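Local coordinates for protein tyrocidine synthase 2 (Brevibacillus parabrevis, PDB 6TA8) that belongs to the condensation-domain family and carries, as part of a large multidomain synthase, a fold of two alpha/beta lobes, at residues S26-V31 and P195-S200; K202-Q207 and M314-T319; F240-R245 and S439-E444. All coordinates share one frame; numbering follows the deposited sequence.

Contact 1 of 3, residues S26-V31 and P195-S200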
loop_
_atom_site.group_PDB
_atom_site.type_symbol
_atom_site.label_atom_id
_atom_site.label_comp_id
_atom_site.label_asym_id
_atom_site.label_seq_id
_atom_site.Cartn_x
_atom_site.Cartn_y
_atom_site.Cartn_z
ATOM N N SER A 26 13.440 22.490 -2.707
ATOM C CA SER A 26 12.032 22.185 -2.943
ATOM C C SER A 26 11.212 23.462 -3.093
ATOM O O SER A 26 11.130 24.270 -2.169
ATOM C CB SER A 26 11.470 21.330 -1.805
ATOM O OG SER A 26 12.180 20.108 -1.684
ATOM N N GLU A 27 10.606 23.637 -4.264
ATOM C CA GLU A 27 9.808 24.826 -4.520
ATOM C C GLU A 27 8.484 24.761 -3.765
ATOM O O GLU A 27 7.954 23.683 -3.480
ATOM C CB GLU A 27 9.553 24.985 -6.020
ATOM C CG GLU A 27 10.821 25.072 -6.857
ATOM C CD GLU A 27 10.536 25.305 -8.327
ATOM O OE1 GLU A 27 11.285 26.076 -8.965
ATOM O OE2 GLU A 27 9.564 24.717 -8.847
ATOM N N GLN A 28 7.950 25.938 -3.440
ATOM C CA GLN A 28 6.720 26.056 -2.668
ATOM C C GLN A 28 5.544 26.544 -3.504
ATOM O O GLN A 28 4.464 26.787 -2.956
ATOM C CB GLN A 28 6.939 26.990 -1.476
ATOM C CG GLN A 28 8.175 26.658 -0.658
ATOM C CD GLN A 28 8.154 25.237 -0.134
ATOM O OE1 GLN A 28 7.170 24.797 0.460
ATOM N NE2 GLN A 28 9.243 24.509 -0.352
ATOM N N GLY A 29 5.724 26.692 -4.812
ATOM C CA GLY A 29 4.660 27.138 -5.686
ATOM C C GLY A 29 3.716 26.013 -6.059
ATOM O O GLY A 29 3.668 24.959 -5.421
ATOM N N VAL A 30 2.948 26.254 -7.117
ATOM C CA VAL A 30 1.992 25.285 -7.640
ATOM C C VAL A 30 2.621 24.605 -8.846
ATOM O O VAL A 30 2.985 25.268 -9.826
ATOM C CB VAL A 30 0.659 25.957 -8.006
ATOM C CG1 VAL A 30 -0.154 25.064 -8.931
ATOM C CG2 VAL A 30 -0.126 26.282 -6.746
ATOM N N VAL A 31 2.754 23.284 -8.778
ATOM C CA VAL A 31 3.420 22.509 -9.818
ATOM C C VAL A 31 2.403 22.131 -10.885
ATOM O O VAL A 31 1.291 21.689 -10.570
ATOM C CB VAL A 31 4.091 21.260 -9.225
ATOM C CG1 VAL A 31 5.111 20.694 -10.201
ATOM C CG2 VAL A 31 4.749 21.592 -7.894
ATOM N N PRO A 195 2.620 22.740 6.674
ATOM C CA PRO A 195 4.087 22.760 6.642
ATOM C C PRO A 195 4.633 22.938 5.232
ATOM O O PRO A 195 3.932 22.770 4.232
ATOM C CB PRO A 195 4.473 21.391 7.216
ATOM C CG PRO A 195 3.330 21.031 8.097
ATOM C CD PRO A 195 2.105 21.573 7.415
ATOM N N LYS A 196 5.917 23.285 5.169
ATOM C CA LYS A 196 6.568 23.561 3.896
ATOM C C LYS A 196 6.526 22.337 2.988
ATOM O O LYS A 196 6.583 21.192 3.444
ATOM C CB LYS A 196 8.016 23.993 4.123
ATOM C CG LYS A 196 8.166 25.332 4.829
ATOM C CD LYS A 196 7.790 26.488 3.915
ATOM C CE LYS A 196 7.981 27.826 4.609
ATOM N NZ LYS A 196 7.083 27.972 5.787
ATOM N N LYS A 197 6.420 22.591 1.687
ATOM C CA LYS A 197 6.384 21.509 0.715
ATOM C C LYS A 197 7.755 20.862 0.581
ATOM O O LYS A 197 8.784 21.542 0.542
ATOM C CB LYS A 197 5.931 22.025 -0.652
ATOM C CG LYS A 197 4.526 22.597 -0.696
ATOM C CD LYS A 197 4.101 22.831 -2.137
ATOM C CE LYS A 197 2.783 23.577 -2.222
ATOM N NZ LYS A 197 2.297 23.651 -3.628
ATOM N N THR A 198 7.764 19.536 0.508
ATOM C CA THR A 198 8.971 18.799 0.169
ATOM C C THR A 198 9.065 18.706 -1.355
ATOM O O THR A 198 8.420 19.474 -2.074
ATOM C CB THR A 198 8.961 17.431 0.859
ATOM O OG1 THR A 198 7.664 16.836 0.728
ATOM C CG2 THR A 198 9.301 17.579 2.335
ATOM N N ASP A 199 9.860 17.772 -1.868
ATOM C CA ASP A 199 10.020 17.648 -3.311
ATOM C C ASP A 199 8.721 17.171 -3.947
ATOM O O ASP A 199 8.088 16.228 -3.463
ATOM C CB ASP A 199 11.161 16.688 -3.639
ATOM C CG ASP A 199 12.525 17.287 -3.350
ATOM O OD1 ASP A 199 12.673 18.520 -3.481
ATOM O OD2 ASP A 199 13.449 16.525 -2.993
ATOM N N SER A 200 8.322 17.833 -5.029
ATOM C CA SER A 200 7.094 17.476 -5.719
ATOM C C SER A 200 7.221 16.100 -6.367
ATOM O O SER A 200 8.321 15.598 -6.619
ATOM C CB SER A 200 6.753 18.521 -6.781
ATOM O OG SER A 200 7.675 18.473 -7.856
#

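Contact 2 of 3, residues K202-Q207 and M314-T319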
loop_
_atom_site.group_PDB
_atom_site.type_symbol
_atom_site.label_atom_id
_atom_site.label_comp_id
_atom_site.label_asym_id
_atom_site.label_seq_id
_atom_site.Cartn_x
_atom_site.Cartn_y
_atom_site.Cartn_z
ATOM N N LYS A 202 6.459 15.546 -9.353
ATOM C CA LYS A 202 7.039 15.776 -10.671
ATOM C C LYS A 202 8.562 15.763 -10.610
ATOM O O LYS A 202 9.221 15.244 -11.518
ATOM C CB LYS A 202 6.532 17.101 -11.241
ATOM C CG LYS A 202 7.098 17.452 -12.608
ATOM C CD LYS A 202 6.736 18.873 -13.006
ATOM C CE LYS A 202 7.351 19.247 -14.345
ATOM N NZ LYS A 202 7.122 20.681 -14.679
ATOM N N ASP A 203 9.138 16.325 -9.544
ATOM C CA ASP A 203 10.589 16.312 -9.391
ATOM C C ASP A 203 11.110 14.916 -9.076
ATOM O O ASP A 203 12.206 14.551 -9.516
ATOM C CB ASP A 203 11.014 17.290 -8.295
ATOM C CG ASP A 203 10.798 18.738 -8.689
ATOM O OD1 ASP A 203 10.832 19.039 -9.902
ATOM O OD2 ASP A 203 10.597 19.576 -7.783
ATOM N N TRP A 204 10.346 14.128 -8.317
ATOM C CA TRP A 204 10.769 12.769 -7.995
ATOM C C TRP A 204 10.820 11.899 -9.244
ATOM O O TRP A 204 11.804 11.189 -9.479
ATOM C CB TRP A 204 9.832 12.163 -6.948
ATOM C CG TRP A 204 10.039 10.696 -6.724
ATOM C CD1 TRP A 204 9.413 9.669 -7.371
ATOM C CD2 TRP A 204 10.932 10.089 -5.782
ATOM N NE1 TRP A 204 9.863 8.463 -6.894
ATOM C CE2 TRP A 204 10.796 8.693 -5.916
ATOM C CE3 TRP A 204 11.834 10.591 -4.839
ATOM C CZ2 TRP A 204 11.528 7.794 -5.145
ATOM C CZ3 TRP A 204 12.560 9.697 -4.074
ATOM C CH2 TRP A 204 12.402 8.314 -4.232
ATOM N N ALA A 205 9.763 11.941 -10.061
ATOM C CA ALA A 205 9.742 11.143 -11.284
ATOM C C ALA A 205 10.785 11.621 -12.285
ATOM O O ALA A 205 11.316 10.813 -13.056
ATOM C CB ALA A 205 8.349 11.175 -11.911
ATOM N N ALA A 206 11.082 12.923 -12.298
ATOM C CA ALA A 206 12.143 13.427 -13.162
ATOM C C ALA A 206 13.510 12.943 -12.694
ATOM O O ALA A 206 14.353 12.558 -13.512
ATOM C CB ALA A 206 12.100 14.953 -13.211
ATOM N N GLN A 207 13.748 12.960 -11.381
ATOM C CA GLN A 207 15.005 12.443 -10.853
ATOM C C GLN A 207 15.056 10.921 -10.933
ATOM O O GLN A 207 16.144 10.339 -10.997
ATOM C CB GLN A 207 15.197 12.919 -9.411
ATOM C CG GLN A 207 16.451 12.399 -8.718
ATOM C CD GLN A 207 17.710 12.606 -9.537
ATOM O OE1 GLN A 207 17.922 13.669 -10.119
ATOM N NE2 GLN A 207 18.555 11.583 -9.585
ATOM N N MET A 314 17.251 14.222 -2.779
ATOM C CA MET A 314 15.804 14.385 -2.815
ATOM C C MET A 314 15.204 14.194 -1.426
ATOM O O MET A 314 15.734 13.460 -0.588
ATOM C CB MET A 314 15.180 13.393 -3.796
ATOM C CG MET A 314 15.731 13.486 -5.208
ATOM S SD MET A 314 15.375 15.067 -5.997
ATOM C CE MET A 314 13.603 14.934 -6.240
ATOM N N ASN A 315 14.081 14.870 -1.189
ATOM C CA ASN A 315 13.391 14.818 0.097
ATOM C C ASN A 315 11.898 14.678 -0.169
ATOM O O ASN A 315 11.260 15.624 -0.640
ATOM C CB ASN A 315 13.685 16.065 0.931
ATOM C CG ASN A 315 13.016 16.033 2.289
ATOM O OD1 ASN A 315 12.649 14.970 2.788
ATOM N ND2 ASN A 315 12.858 17.202 2.898
ATOM N N VAL A 316 11.341 13.507 0.136
ATOM C CA VAL A 316 9.920 13.253 -0.081
ATOM C C VAL A 316 9.261 12.853 1.233
ATOM O O VAL A 316 8.418 11.950 1.268
ATOM C CB VAL A 316 9.703 12.173 -1.157
ATOM C CG1 VAL A 316 9.922 12.755 -2.547
ATOM C CG2 VAL A 316 10.627 10.989 -0.918
ATOM N N THR A 317 9.634 13.529 2.323
ATOM C CA THR A 317 9.047 13.210 3.621
ATOM C C THR A 317 7.588 13.644 3.693
ATOM O O THR A 317 6.741 12.905 4.209
ATOM C CB THR A 317 9.856 13.864 4.743
ATOM O OG1 THR A 317 10.153 15.222 4.396
ATOM C CG2 THR A 317 11.157 13.106 4.972
ATOM N N ARG A 318 7.274 14.836 3.185
ATOM C CA ARG A 318 5.913 15.357 3.178
ATOM C C ARG A 318 5.260 15.258 1.803
ATOM O O ARG A 318 4.259 15.936 1.549
ATOM C CB ARG A 318 5.901 16.809 3.658
ATOM C CG ARG A 318 6.600 17.035 4.988
ATOM C CD ARG A 318 5.829 16.399 6.129
ATOM N NE ARG A 318 4.538 17.047 6.337
ATOM C CZ ARG A 318 3.651 16.667 7.251
ATOM N NH1 ARG A 318 3.915 15.640 8.047
ATOM N NH2 ARG A 318 2.499 17.315 7.369
ATOM N N THR A 319 5.807 14.434 0.913
ATOM C CA THR A 319 5.303 14.315 -0.448
ATOM C C THR A 319 4.266 13.202 -0.524
ATOM O O THR A 319 4.494 12.093 -0.030
ATOM C CB THR A 319 6.447 14.038 -1.425
ATOM O OG1 THR A 319 7.346 15.154 -1.442
ATOM C CG2 THR A 319 5.907 13.811 -2.831
#

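Contact 3 of 3, residues F240-R245 and S439-E444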
loop_
_atom_site.group_PDB
_atom_site.type_symbol
_atom_site.label_atom_id
_atom_site.label_comp_id
_atom_site.label_asym_id
_atom_site.label_seq_id
_atom_site.Cartn_x
_atom_site.Cartn_y
_atom_site.Cartn_z
ATOM N N PHE A 240 -8.606 -25.398 -6.287
ATOM C CA PHE A 240 -9.210 -25.507 -7.605
ATOM C C PHE A 240 -8.396 -24.700 -8.607
ATOM O O PHE A 240 -7.581 -23.852 -8.240
ATOM C CB PHE A 240 -10.665 -25.017 -7.610
ATOM C CG PHE A 240 -11.385 -25.240 -6.314
ATOM C CD1 PHE A 240 -11.771 -26.513 -5.932
ATOM C CD2 PHE A 240 -11.682 -24.177 -5.479
ATOM C CE1 PHE A 240 -12.433 -26.724 -4.740
ATOM C CE2 PHE A 240 -12.347 -24.380 -4.284
ATOM C CZ PHE A 240 -12.723 -25.656 -3.916
ATOM N N VAL A 241 -8.636 -24.981 -9.884
ATOM C CA VAL A 241 -8.049 -24.240 -10.995
ATOM C C VAL A 241 -9.159 -23.441 -11.664
ATOM O O VAL A 241 -10.255 -23.963 -11.899
ATOM C CB VAL A 241 -7.358 -25.184 -11.999
ATOM C CG1 VAL A 241 -7.249 -24.532 -13.372
ATOM C CG2 VAL A 241 -5.985 -25.590 -11.488
ATOM N N THR A 242 -8.881 -22.174 -11.958
ATOM C CA THR A 242 -9.874 -21.319 -12.588
ATOM C C THR A 242 -9.178 -20.291 -13.467
ATOM O O THR A 242 -8.005 -19.962 -13.269
ATOM C CB THR A 242 -10.758 -20.615 -11.550
ATOM O OG1 THR A 242 -11.808 -19.903 -12.216
ATOM C CG2 THR A 242 -9.936 -19.635 -10.727
ATOM N N ALA A 243 -9.923 -19.793 -14.453
ATOM C CA ALA A 243 -9.485 -18.687 -15.292
ATOM C C ALA A 243 -10.227 -17.399 -14.967
ATOM O O ALA A 243 -10.124 -16.424 -15.719
ATOM C CB ALA A 243 -9.658 -19.038 -16.771
ATOM N N ASP A 244 -10.972 -17.373 -13.864
ATOM C CA ASP A 244 -11.764 -16.218 -13.451
ATOM C C ASP A 244 -11.057 -15.564 -12.268
ATOM O O ASP A 244 -11.227 -15.984 -11.120
ATOM C CB ASP A 244 -13.187 -16.638 -13.092
ATOM C CG ASP A 244 -14.098 -15.454 -12.833
ATOM O OD1 ASP A 244 -13.680 -14.309 -13.097
ATOM O OD2 ASP A 244 -15.237 -15.670 -12.365
ATOM N N ARG A 245 -10.263 -14.532 -12.553
ATOM C CA ARG A 245 -9.539 -13.793 -11.529
ATOM C C ARG A 245 -10.239 -12.494 -11.147
ATOM O O ARG A 245 -9.585 -11.565 -10.662
ATOM C CB ARG A 245 -8.110 -13.510 -11.994
ATOM C CG ARG A 245 -7.650 -14.383 -13.152
ATOM C CD ARG A 245 -6.135 -14.517 -13.184
ATOM N NE ARG A 245 -5.649 -15.514 -12.233
ATOM C CZ ARG A 245 -5.631 -16.822 -12.466
ATOM N NH1 ARG A 245 -6.075 -17.299 -13.621
ATOM N NH2 ARG A 245 -5.169 -17.655 -11.543
ATOM N N SER A 439 -9.120 -15.747 -3.523
ATOM C CA SER A 439 -10.314 -15.915 -4.342
ATOM C C SER A 439 -11.001 -17.218 -3.962
ATOM O O SER A 439 -10.344 -18.257 -3.831
ATOM C CB SER A 439 -9.964 -15.917 -5.832
ATOM O OG SER A 439 -11.113 -16.178 -6.621
ATOM N N ARG A 440 -12.323 -17.162 -3.785
ATOM C CA ARG A 440 -13.059 -18.344 -3.354
ATOM C C ARG A 440 -13.147 -19.402 -4.446
ATOM O O ARG A 440 -13.472 -20.557 -4.146
ATOM C CB ARG A 440 -14.463 -17.953 -2.887
ATOM C CG ARG A 440 -15.319 -17.294 -3.953
ATOM C CD ARG A 440 -16.699 -16.962 -3.410
ATOM N NE ARG A 440 -17.323 -18.121 -2.777
ATOM C CZ ARG A 440 -18.102 -18.991 -3.413
ATOM N NH1 ARG A 440 -18.359 -18.832 -4.705
ATOM N NH2 ARG A 440 -18.623 -20.019 -2.760
ATOM N N LEU A 441 -12.865 -19.041 -5.697
ATOM C CA LEU A 441 -12.848 -20.012 -6.783
ATOM C C LEU A 441 -11.544 -20.795 -6.851
ATOM O O LEU A 441 -11.428 -21.704 -7.680
ATOM C CB LEU A 441 -13.104 -19.316 -8.122
ATOM C CG LEU A 441 -14.149 -18.199 -8.161
ATOM C CD1 LEU A 441 -14.352 -17.734 -9.592
ATOM C CD2 LEU A 441 -15.471 -18.645 -7.550
ATOM N N GLN A 442 -10.571 -20.469 -6.006
ATOM C CA GLN A 442 -9.310 -21.193 -5.941
ATOM C C GLN A 442 -9.060 -21.861 -4.601
ATOM O O GLN A 442 -8.380 -22.890 -4.560
ATOM C CB GLN A 442 -8.134 -20.252 -6.246
ATOM C CG GLN A 442 -7.999 -19.883 -7.709
ATOM C CD GLN A 442 -6.977 -18.791 -7.941
ATOM O OE1 GLN A 442 -6.854 -17.859 -7.144
ATOM N NE2 GLN A 442 -6.235 -18.899 -9.036
ATOM N N TYR A 443 -9.588 -21.312 -3.510
ATOM C CA TYR A 443 -9.377 -21.855 -2.178
ATOM C C TYR A 443 -10.682 -21.873 -1.409
ATOM O O TYR A 443 -11.499 -20.957 -1.530
ATOM C CB TYR A 443 -8.365 -21.035 -1.382
ATOM C CG TYR A 443 -6.962 -21.201 -1.863
ATOM C CD1 TYR A 443 -6.239 -22.346 -1.565
ATOM C CD2 TYR A 443 -6.357 -20.215 -2.622
ATOM C CE1 TYR A 443 -4.950 -22.499 -2.010
ATOM C CE2 TYR A 443 -5.074 -20.358 -3.068
ATOM C CZ TYR A 443 -4.375 -21.499 -2.761
ATOM O OH TYR A 443 -3.097 -21.629 -3.220
ATOM N N GLU A 444 -10.863 -22.915 -0.609
ATOM C CA GLU A 444 -11.904 -22.924 0.401
ATOM C C GLU A 444 -11.367 -22.278 1.670
ATOM O O GLU A 444 -10.170 -22.352 1.964
ATOM C CB GLU A 444 -12.379 -24.351 0.680
ATOM C CG GLU A 444 -13.076 -25.000 -0.507
ATOM C CD GLU A 444 -13.408 -26.461 -0.272
ATOM O OE1 GLU A 444 -12.563 -27.179 0.302
ATOM O OE2 GLU A 444 -14.512 -26.892 -0.667
HETATM O O HOH W 1 -11.557 -14.418 -8.461
#

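Contact 1 of 3, residues S26-V31 and P195-S200
The carboxamide of Gln28 clasps the backbone N and O of Lys197, as the two side chains slide past each other in opposite directions. OE1 of Gln28 takes the N-H of Lys197 at 2.6 Å, with the donor in the carbonyl plane on a lone pair, while NE2 of Gln28 gives a nearly straight bond to O of Lys197 at 3.1 Å (164° at the hydrogen). The same NE2 also donates to O of Ser26 at 2.6 Å, approaching from above that carbonyl's plane. Three bonds therefore fix the rotation of the amide, and the bend of the Gln28 chain at chi2 (-57°) folds it back to meet them. Lys197 runs out extended beyond CG and brings NZ to O of Gly29 at 2.6 Å, again from above the carbonyl plane. OD1 of Asp199 reaches OG of Ser26; the modelled separation, 2.4 Å, is too short to be trusted in detail.

The result is the docking of two irregular segments at the surface of the condensation-domain fold: the beginning of the modelled chain, leading into strand 33-35, is fastened to the linker between helix 169-187 and helix 201-212. A small apolar touch continues the contact toward that second helix, where CG2 of Val31 rests on CB of Ser200 at 3.8 Å. The Ser200 hydroxyl serves as the N-cap of helix 201-212, bound to N of Asp203.

Farther out, Asp84 is a second partner of the lysine: its carboxylate forms a salt bridge with NZ of Lys197 and a weak hydrogen bond with N of Val31, linking both segments. The other oxygen of the Asp199 carboxylate, OD2, accepts from N of Asn315.

Contact 2 of 3, residues K202-Q207 and M314-T319
Trp204 and Val316 form the closest apolar pair of a helix-to-loop contact within the condensation-domain fold, in which helix 201-212 lies against the long connection between strands 297-304 and 325-332 of the six-stranded sheet. The two side chains cross at about a right angle. CG1 of Val316 approaches CE3 of the indole at 3.7 Å, and the second methyl, CG2, reaches its neighbour CZ3 at 3.9 Å, so both branches of the valine bear on the benzo half of the ring system. CB of Met314 lies near the same CE3 of Trp204, at 4.5 Å. With CG anti to the backbone N (chi1 170°), the tryptophan swings its ring toward the loop. Phe323 meets it as well.

Met314 adds a second kind of packing, aliphatic and partly against backbone. Its chain is bent at both chi2 and chi3, and this curl lays it along one side of the helix. CG of Met314 meets CG of Gln207 at 3.7 Å, SD lies 4.0 Å from CB of Gln207, and the terminal CE ends 3.6 Å from the carbonyl O of Asp203, an oxygen already engaged in the helix by N of Gln207.

Polar bonding here runs to other parts of the fold or stays within the loop. Gln207 uses its aliphatic portion on Met314 and sends NE2 to the backbone O of Ile310, which ties the helix to an earlier point of the same connection. Within the loop, OG1 of Thr317 donates to OD1 of Asn315 at 3.0 Å, tilted 31° from the plane of that carbonyl.

Contact 3 of 3, residues F240-R245 and S439-E444
Arg245 and Gln442 meet in an odd way, with two donors facing each other: NH2 of the guanidinium lies 3.0 Å from NE2 of the amide, the planes of the groups 67° apart. No hydrogen bond can be assigned to this pair, and the modelled orientation of the amide is doubtful. Next to it the contact is conventional, CG2 of Thr242 pressing on CG of Gln442 at 3.6 Å as the two side chains cross at about a right angle.

Phe240 anchors the other end. Its N donates to O of Gln442 at 3.1 Å, from above the carbonyl plane. The ring turns its edge to the turn beneath, CD2 lying 3.3 Å from O of Leu441 and CZ 3.5 Å from CG of Glu444, whose carboxylate stands almost perpendicular to the ring.

Each segment is also braced internally. OG1 of Thr242 accepts from N of Asp244 at 3.1 Å, forming an ST turn, while O of Ser439 takes both N of Gln442 and N of Tyr443. A water joins the two sides, donating to O of Asp244 and accepting from OG of Ser439, and CD1 of Leu441 packs on CB of Asp244.

The contact lies beside the six-stranded sheet: residues 240-245 lead toward its outermost strand 250-256, and residues 439-444 carry the adjacent strand 431-439 into helix 445-466, with Glu444 at the N-cap position.

In the fold
Burial and chemistry change together across the three contacts. Contact 1 lies at the surface and contact 3 is partly buried; both are joins between irregular segments and depend largely on backbone groups as polar partners. The first adds a charged lysine end, the third a bridging water and an aromatic edge. Contact 2, buried, instead relies on side-chain packing, mostly apolar, without polar bonds between its two segments. Contacts 1 and 2, their centres 10 Å apart, are joined: 195-200 runs directly into the helix of contact 2, and Asp199 bonds to the 314-319 loop. Contact 3 lies about 40 Å from contact 2 between centres, across the chain's centre, yet both involve connections of the six-stranded sheet.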